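PDB 7AKC: phenolpthiocerol synthesis type-I polyketide synthase ppsA from Mycobacterium bovis, which probably helps build the lipid core of phthiocerols and phenolphthiocerols from malonyl-CoA or methylmalonyl-CoA units, the chain described being its acyltransferase domain. Local coordinates for residues G146-A151 with G185-I190; P168-G173 with P213-A217; S112-V116 with V133-R137. All coordinates share one frame; numbering follows the deposited sequence.

The three contacts run from the small antiparallel-sheet subdomain of the acyltransferase domain to its probable active site. Interactions 1 and 2 share that sheet, with centres about 9 Å apart, and meet where Gln189 NE2 lies 3.0 Å from Gln169 OE1, a probable hydrogen bond. Interaction 2 in turn meets interaction 3, although their centres are about 18 Å apart: His214 NE2 lies 2.7 Å from Ser112 OG, consistent with the serine-histidine pair of acyltransferases. Interactions 1 and 3 do not touch; their nearest atoms are about 6 Å apart. One sodium ion sits at interaction 2, bound by Val170 O, on the flank away from Ser112.

Interaction 1. Residues G146-A151 with G185-I190; sequences GQGGMA and GPTEQI
Gly149 and Gly185 face each other as an antiparallel hydrogen-bonded pair, tied by two backbone bonds. Gly149 N donates to Gly185 O at 2.8 Å, and the return bond from Gly185 N to Gly149 O is longer, 3.2 Å. The next pair, Gly148 with Pro186, is non-hydrogen-bonded, and beyond it Thr187 N reaches back to Gln147 O at 2.9 Å. Pro186 occupies the N-cap position of helix 187-199, so the last of these bonds uses an N-H of the first helical turn.

Two further contacts use the Gln147 carbonyl. Pro186 CA approaches Gln147 O at 3.6 Å in a CA-H...O contact, and a water donates a hydrogen bond to Gln147 O while also donating to Glu188 OE1 at 2.7 Å. In Glu188 a chi1 of 65° sets CG between the backbone N and the carbonyl carbon, and the turn at chi2 (-82°) brings the carboxylate back toward the start of its own helix and within reach of that water.

Strands 148-153, 171-177, 180-184 and 204-207, with helices 157-164 and 187-199, follow one another in the beta-alpha-beta-beta-alpha-beta order of a ferredoxin-like subdomain, as in related acyltransferases. The contact is the corner where strand 180-184 ends beside its neighbour 148-153 and the chain turns into helix 187-199.

The apolar part is carried by Ile190, whose bond to CB is directed at the strand. Ile190 CG1 lies 3.5 Å from Gly149 O. Ile190 CG2, anti to the backbone N (chi1 of the CG1 branch -68°), meets Ala151 CB at 3.7 Å and also lies against Met150 O. Ile183 and Val170 also touch this buried isoleucine, as does Arg206 of strand 204-207.

Interaction 2. Residues P168-G173 with P213-A217; sequences PQVTLG and PHNPA. With NA (sodium ion), chain B.
At the probable active site of the acyltransferase domain, the loop bearing His214 runs past the start of strand 171-177, bringing His214, Asn215 and Pro216 against Gly173 and Thr171. The directions from CA 168 to CA 173 and from CA 214 to CA 216 are 166° apart, nearly antiparallel. His214 NE2 is hydrogen-bonded to Ser112 OG, as expected for the serine-histidine pair of this family, and ND1 to Asn266 O; together these bonds fix the rotation of the ring.

Thr171 and Pro216 meet tip to tip, with Thr171 CG2 3.7 Å from Pro216 CD. A chi1 of 56° sets the threonine hydroxyl between its backbone N and carbonyl carbon and leaves the methyl beside the N, an orientation in which both branches touch Pro216 CD. Thr171 OG1 also lies 3.3 Å from Asn215 CA. Farther along, Gly173 O packs on His214 CB at 3.6 Å and stands obliquely to the imidazole.

Ordered water supplies the clear polar links between the two segments. One molecule accepts from Thr171 OG1 at 2.9 Å and donates to Leu172 O and, at 2.8 Å, to His214 O. A second donates to Gln169 O at 2.7 Å and to Asn215 OD1 at 2.8 Å. That same OD1 accepts from Ala217 N, closing an Asx turn, while Asn215 ND2 bonds Pro213 O and Ala212 O. In the loop just before the strand, Val170 O binds sodium at 2.2 Å; Ile164 O, Phe167 O and three waters complete six ligands.

Because the first water donates to two carbonyls and accepts from the threonine hydroxyl, three hydrogen bonds define its orientation, and the loop is joined to the strand through the very carbonyl of His214.

Interaction 3. Residues S112-V116 with V133-R137; sequences SMGEV and VTATR
Helix 127-141 comes nearest to residues 112-116 at Val116 and Thr134, with 7.3 Å between their CA atoms. Residues 112-116 belong to what is probably a nucleophile elbow, the GxSxG turn between strand 107-110 and the following helix; the positive phi of Ser112 (53°) is the strained backbone usual for the serine of such a turn.

Arg137 bridges from the helix to this turn. Its chain leaves with CG anti to the backbone N (chi1 -176°) and stays extended until chi3 (54°), where it turns and brings the guanidinium against Met113. Met113 SD lies over one face of the Arg137 guanidinium, 3.4 Å above the plane and over its centre. Arg137 NH2 makes a weak hydrogen bond to Met113 O, 3.3 Å long. An arginine joined by water to the backbone of the probable nucleophile is consistent with the one that receives the carboxylate of malonyl-type substrates in related acyltransferases.

Val116 supplies the apolar remainder. Val116 CG2 sits 3.6 Å from Val133 CG1 and also abuts Arg137 NH2 at 3.5 Å, the side chains of Val116 and Arg137 running past each other in opposite directions. The other methyl, Val116 CG1, rests 3.7 Å from Thr134 OG1, a hydroxyl bonded to Gly130 O within its own helix. At the edge of the guanidinium, in its plane, a water accepts from Arg137 NH1 at 2.9 Å and donates to Ser112 O at 2.8 Å.

Interaction 1. Residues G146-A151 with G185-I190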
loop_
_atom_site.group_PDB
_atom_site.type_symbol
_atom_site.label_atom_id
_atom_site.label_comp_id
_atom_site.label_asym_id
_atom_site.label_seq_id
_atom_site.Cartn_x
_atom_site.Cartn_y
_atom_site.Cartn_z
ATOM N N GLY A 146 17.087 -2.379 -6.738
ATOM C CA GLY A 146 17.208 -2.464 -8.181
ATOM C C GLY A 146 16.946 -3.801 -8.841
ATOM O O GLY A 146 16.901 -3.878 -10.072
ATOM N N GLN A 147 16.800 -4.870 -8.061
ATOM C CA GLN A 147 16.592 -6.209 -8.641
ATOM C C GLN A 147 15.177 -6.438 -9.120
ATOM O O GLN A 147 14.960 -7.155 -10.098
ATOM C CB GLN A 147 16.959 -7.304 -7.610
ATOM C CG GLN A 147 18.452 -7.309 -7.316
ATOM C CD GLN A 147 18.858 -8.317 -6.270
ATOM O OE1 GLN A 147 18.194 -9.343 -6.055
ATOM N NE2 GLN A 147 19.982 -8.024 -5.585
ATOM N N GLY A 148 14.209 -5.900 -8.383
ATOM C CA GLY A 148 12.801 -6.137 -8.708
ATOM C C GLY A 148 12.120 -4.899 -9.215
ATOM O O GLY A 148 12.577 -3.770 -9.005
ATOM N N GLY A 149 11.069 -5.108 -9.961
ATOM C CA GLY A 149 10.297 -4.015 -10.510
ATOM C C GLY A 149 8.814 -4.333 -10.425
ATOM O O GLY A 149 8.421 -5.394 -9.936
ATOM N N MET A 150 8.011 -3.339 -10.737
ATOM C CA MET A 150 6.561 -3.505 -10.754
ATOM C C MET A 150 6.005 -2.979 -12.064
ATOM O O MET A 150 6.638 -2.150 -12.702
ATOM C CB MET A 150 5.918 -2.803 -9.560
ATOM C CG MET A 150 6.367 -3.426 -8.245
ATOM S SD MET A 150 5.736 -2.617 -6.762
ATOM C CE MET A 150 4.594 -3.785 -6.220
ATOM N N ALA A 151 4.806 -3.430 -12.450
ATOM C CA ALA A 151 4.175 -2.892 -13.666
ATOM C C ALA A 151 2.696 -2.745 -13.392
ATOM O O ALA A 151 2.087 -3.655 -12.836
ATOM C CB ALA A 151 4.397 -3.795 -14.870
ATOM N N GLY A 185 8.055 -8.499 -9.476
ATOM C CA GLY A 185 9.023 -9.565 -9.655
ATOM C C GLY A 185 10.329 -9.031 -10.221
ATOM O O GLY A 185 10.550 -7.817 -10.284
ATOM N N PRO A 186 11.228 -9.935 -10.654
ATOM C CA PRO A 186 12.512 -9.480 -11.209
ATOM C C PRO A 186 12.336 -8.444 -12.340
ATOM O O PRO A 186 11.467 -8.662 -13.217
ATOM C CB PRO A 186 13.178 -10.783 -11.692
ATOM C CG PRO A 186 12.561 -11.851 -10.811
ATOM C CD PRO A 186 11.105 -11.406 -10.664
ATOM N N THR A 187 13.083 -7.328 -12.316
ATOM C CA THR A 187 12.872 -6.254 -13.292
ATOM C C THR A 187 12.855 -6.726 -14.760
ATOM O O THR A 187 11.976 -6.313 -15.512
ATOM C CB THR A 187 13.847 -5.083 -13.100
ATOM O OG1 THR A 187 13.302 -3.975 -13.766
ATOM C CG2 THR A 187 15.243 -5.339 -13.675
ATOM N N GLU A 188 13.756 -7.643 -15.134
ATOM C CA GLU A 188 13.817 -8.126 -16.503
ATOM C C GLU A 188 12.594 -8.944 -16.897
ATOM O O GLU A 188 12.153 -8.870 -18.067
ATOM C CB GLU A 188 15.120 -8.896 -16.774
ATOM C CG GLU A 188 15.282 -10.191 -15.991
ATOM C CD GLU A 188 15.793 -10.067 -14.564
ATOM O OE1 GLU A 188 15.908 -8.926 -14.053
ATOM O OE2 GLU A 188 16.037 -11.127 -13.943
ATOM N N GLN A 189 11.984 -9.655 -15.896
ATOM C CA GLN A 189 10.746 -10.401 -16.150
ATOM C C GLN A 189 9.556 -9.448 -16.282
ATOM O O GLN A 189 8.692 -9.659 -17.120
ATOM C CB GLN A 189 10.549 -11.478 -15.100
ATOM C CG GLN A 189 11.724 -12.463 -15.085
ATOM C CD GLN A 189 11.542 -13.555 -14.066
ATOM O OE1 GLN A 189 10.420 -13.834 -13.617
ATOM N NE2 GLN A 189 12.633 -14.217 -13.701
ATOM N N ILE A 190 9.530 -8.390 -15.466
ATOM C CA ILE A 190 8.515 -7.335 -15.551
ATOM C C ILE A 190 8.560 -6.672 -16.934
ATOM O O ILE A 190 7.525 -6.537 -17.581
ATOM C CB ILE A 190 8.707 -6.315 -14.418
ATOM C CG1 ILE A 190 8.390 -6.963 -13.028
ATOM C CG2 ILE A 190 7.871 -5.033 -14.677
ATOM C CD1 ILE A 190 6.971 -7.603 -12.842
HETATM O O HOH W 1 16.743 -8.717 -11.527
#

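Interaction 2. Residues P168-G173 with P213-A217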
loop_
_atom_site.group_PDB
_atom_site.type_symbol
_atom_site.label_atom_id
_atom_site.label_comp_id
_atom_site.label_asym_id
_atom_site.label_seq_id
_atom_site.Cartn_x
_atom_site.Cartn_y
_atom_site.Cartn_z
ATOM N N PRO A 168 7.136 -18.169 -12.401
ATOM C CA PRO A 168 7.152 -18.466 -10.939
ATOM C C PRO A 168 7.600 -17.329 -10.050
ATOM O O PRO A 168 7.181 -17.263 -8.891
ATOM C CB PRO A 168 8.134 -19.653 -10.806
ATOM C CG PRO A 168 8.789 -19.787 -12.174
ATOM C CD PRO A 168 7.873 -19.188 -13.178
ATOM N N GLN A 169 8.465 -16.444 -10.593
ATOM C CA GLN A 169 8.981 -15.339 -9.776
ATOM C C GLN A 169 8.185 -14.038 -9.870
ATOM O O GLN A 169 8.517 -13.076 -9.172
ATOM C CB GLN A 169 10.445 -15.063 -10.111
ATOM C CG GLN A 169 11.407 -16.121 -9.662
ATOM C CD GLN A 169 12.802 -15.670 -10.069
ATOM O OE1 GLN A 169 13.229 -15.873 -11.232
ATOM N NE2 GLN A 169 13.539 -15.046 -9.134
ATOM N N VAL A 170 7.117 -14.007 -10.691
ATOM C CA VAL A 170 6.278 -12.816 -10.815
ATOM C C VAL A 170 4.931 -13.110 -10.201
ATOM O O VAL A 170 4.290 -14.083 -10.584
ATOM C CB VAL A 170 6.094 -12.348 -12.276
ATOM C CG1 VAL A 170 5.159 -11.144 -12.306
ATOM C CG2 VAL A 170 7.469 -11.993 -12.892
ATOM N N THR A 171 4.469 -12.224 -9.299
ATOM C CA THR A 171 3.163 -12.405 -8.690
ATOM C C THR A 171 2.335 -11.149 -8.795
ATOM O O THR A 171 2.851 -10.050 -9.082
ATOM C CB THR A 171 3.347 -12.912 -7.221
ATOM O OG1 THR A 171 4.182 -11.991 -6.518
ATOM C CG2 THR A 171 3.945 -14.330 -7.178
ATOM N N LEU A 172 1.038 -11.284 -8.537
ATOM C CA LEU A 172 0.129 -10.161 -8.493
ATOM C C LEU A 172 0.506 -9.437 -7.190
ATOM O O LEU A 172 0.521 -10.043 -6.114
ATOM C CB LEU A 172 -1.308 -10.687 -8.452
ATOM C CG LEU A 172 -2.384 -9.636 -8.622
ATOM C CD1 LEU A 172 -3.709 -10.257 -9.155
ATOM C CD2 LEU A 172 -2.683 -8.938 -7.320
ATOM N N GLY A 173 0.945 -8.207 -7.334
ATOM C CA GLY A 173 1.425 -7.403 -6.218
ATOM C C GLY A 173 0.358 -6.514 -5.596
ATOM O O GLY A 173 0.349 -6.352 -4.369
ATOM N N PRO A 213 8.348 -4.934 -3.270
ATOM C CA PRO A 213 7.823 -5.864 -2.320
ATOM C C PRO A 213 6.682 -6.669 -2.969
ATOM O O PRO A 213 6.539 -6.618 -4.155
ATOM C CB PRO A 213 7.364 -4.918 -1.198
ATOM C CG PRO A 213 7.274 -3.525 -1.795
ATOM C CD PRO A 213 7.643 -3.658 -3.253
ATOM N N HIS A 214 5.938 -7.432 -2.175
ATOM C CA HIS A 214 4.732 -8.152 -2.669
ATOM C C HIS A 214 5.072 -9.168 -3.758
ATOM O O HIS A 214 4.289 -9.297 -4.696
ATOM C CB HIS A 214 3.610 -7.171 -2.999
ATOM C CG HIS A 214 3.545 -6.079 -2.000
ATOM N ND1 HIS A 214 3.314 -6.324 -0.673
ATOM C CD2 HIS A 214 3.758 -4.757 -2.114
ATOM C CE1 HIS A 214 3.351 -5.198 -0.009
ATOM N NE2 HIS A 214 3.630 -4.237 -0.864
ATOM N N ASN A 215 6.177 -9.877 -3.567
ATOM C CA ASN A 215 6.610 -10.906 -4.544
ATOM C C ASN A 215 7.533 -11.895 -3.822
ATOM O O ASN A 215 7.980 -11.570 -2.730
ATOM C CB ASN A 215 7.167 -10.257 -5.815
ATOM C CG ASN A 215 8.524 -9.626 -5.607
ATOM O OD1 ASN A 215 9.540 -10.289 -5.744
ATOM N ND2 ASN A 215 8.543 -8.349 -5.285
ATOM N N PRO A 216 7.815 -13.088 -4.388
ATOM C CA PRO A 216 8.620 -14.104 -3.706
ATOM C C PRO A 216 10.021 -13.705 -3.221
ATOM O O PRO A 216 10.559 -14.384 -2.408
ATOM C CB PRO A 216 8.729 -15.220 -4.756
ATOM C CG PRO A 216 7.467 -15.092 -5.547
ATOM C CD PRO A 216 7.288 -13.598 -5.656
ATOM N N ALA A 217 10.557 -12.605 -3.730
ATOM C CA ALA A 217 11.877 -12.126 -3.277
ATOM C C ALA A 217 11.814 -11.699 -1.809
ATOM O O ALA A 217 12.854 -11.643 -1.165
ATOM C CB ALA A 217 12.332 -10.996 -4.141
HETATM NA NA NA B . 3.606 -16.099 -11.274
HETATM O O HOH W 2 4.152 -17.225 -9.146
HETATM O O HOH W 3 10.263 -12.510 -7.220
HETATM O O HOH W 4 2.275 -11.193 -4.435
HETATM O O HOH W 5 1.544 -16.074 -10.164
HETATM O O HOH W 6 3.339 -18.450 -11.191
#

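Interaction 3. Residues S112-V116 with V133-R137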
loop_
_atom_site.group_PDB
_atom_site.type_symbol
_atom_site.label_atom_id
_atom_site.label_comp_id
_atom_site.label_asym_id
_atom_site.label_seq_id
_atom_site.Cartn_x
_atom_site.Cartn_y
_atom_site.Cartn_z
ATOM N N SER A 112 0.286 -0.981 0.773
ATOM C CA SER A 112 1.639 -1.497 0.752
ATOM C C SER A 112 2.445 -1.050 2.016
ATOM O O SER A 112 1.928 -1.139 3.128
ATOM C CB SER A 112 2.308 -1.134 -0.590
ATOM O OG SER A 112 3.662 -1.571 -0.677
ATOM N N MET A 113 3.637 -0.494 1.850
ATOM C CA MET A 113 4.453 -0.001 2.956
ATOM C C MET A 113 3.751 1.094 3.795
ATOM O O MET A 113 4.130 1.325 4.937
ATOM C CB MET A 113 5.819 0.460 2.432
ATOM C CG MET A 113 6.490 -0.537 1.494
ATOM S SD MET A 113 7.182 -1.972 2.350
ATOM C CE MET A 113 5.820 -3.223 2.092
ATOM N N GLY A 114 2.683 1.686 3.264
ATOM C CA GLY A 114 1.887 2.706 3.933
ATOM C C GLY A 114 1.072 2.206 5.112
ATOM O O GLY A 114 0.563 3.014 5.894
ATOM N N GLU A 115 0.890 0.871 5.228
ATOM C CA GLU A 115 0.125 0.293 6.341
ATOM C C GLU A 115 0.835 0.543 7.686
ATOM O O GLU A 115 0.167 0.620 8.710
ATOM C CB GLU A 115 -0.158 -1.205 6.104
ATOM C CG GLU A 115 -1.008 -1.817 7.204
ATOM C CD GLU A 115 -1.856 -2.956 6.678
ATOM O OE1 GLU A 115 -1.696 -4.081 7.194
ATOM O OE2 GLU A 115 -2.685 -2.724 5.770
ATOM N N VAL A 116 2.170 0.736 7.696
ATOM C CA VAL A 116 2.861 1.092 8.956
ATOM C C VAL A 116 2.326 2.434 9.463
ATOM O O VAL A 116 1.910 2.535 10.627
ATOM C CB VAL A 116 4.400 1.128 8.827
ATOM C CG1 VAL A 116 5.037 1.744 10.077
ATOM C CG2 VAL A 116 4.945 -0.263 8.595
ATOM N N VAL A 133 9.682 -0.152 12.721
ATOM C CA VAL A 133 9.293 -1.114 11.684
ATOM C C VAL A 133 9.834 -0.641 10.322
ATOM O O VAL A 133 10.452 -1.418 9.615
ATOM C CB VAL A 133 7.760 -1.343 11.636
ATOM C CG1 VAL A 133 7.374 -2.185 10.426
ATOM C CG2 VAL A 133 7.286 -2.008 12.912
ATOM N N THR A 134 9.702 0.665 10.042
ATOM C CA THR A 134 10.151 1.267 8.794
ATOM C C THR A 134 11.632 1.070 8.594
ATOM O O THR A 134 12.019 0.527 7.574
ATOM C CB THR A 134 9.757 2.756 8.724
ATOM O OG1 THR A 134 8.339 2.859 8.908
ATOM C CG2 THR A 134 10.130 3.371 7.380
ATOM N N ALA A 135 12.455 1.432 9.600
ATOM C CA ALA A 135 13.901 1.274 9.523
ATOM C C ALA A 135 14.327 -0.188 9.460
ATOM O O ALA A 135 15.196 -0.509 8.662
ATOM C CB ALA A 135 14.592 2.003 10.696
ATOM N N THR A 136 13.725 -1.073 10.268
ATOM C CA THR A 136 14.080 -2.497 10.268
ATOM C C THR A 136 13.809 -3.120 8.885
ATOM O O THR A 136 14.730 -3.612 8.233
ATOM C CB THR A 136 13.372 -3.236 11.425
ATOM O OG1 THR A 136 13.948 -2.852 12.653
ATOM C CG2 THR A 136 13.438 -4.739 11.291
ATOM N N ARG A 137 12.589 -2.972 8.390
ATOM C CA ARG A 137 12.183 -3.477 7.077
ATOM C C ARG A 137 13.024 -2.866 5.945
ATOM O O ARG A 137 13.474 -3.614 5.074
ATOM C CB ARG A 137 10.691 -3.192 6.855
ATOM C CG ARG A 137 10.108 -3.740 5.561
ATOM C CD ARG A 137 8.609 -3.401 5.469
ATOM N NE ARG A 137 8.349 -1.965 5.631
ATOM C CZ ARG A 137 7.134 -1.430 5.767
ATOM N NH1 ARG A 137 6.060 -2.209 5.811
ATOM N NH2 ARG A 137 6.983 -0.115 5.797
HETATM O O HOH W 7 3.183 -1.981 5.484
#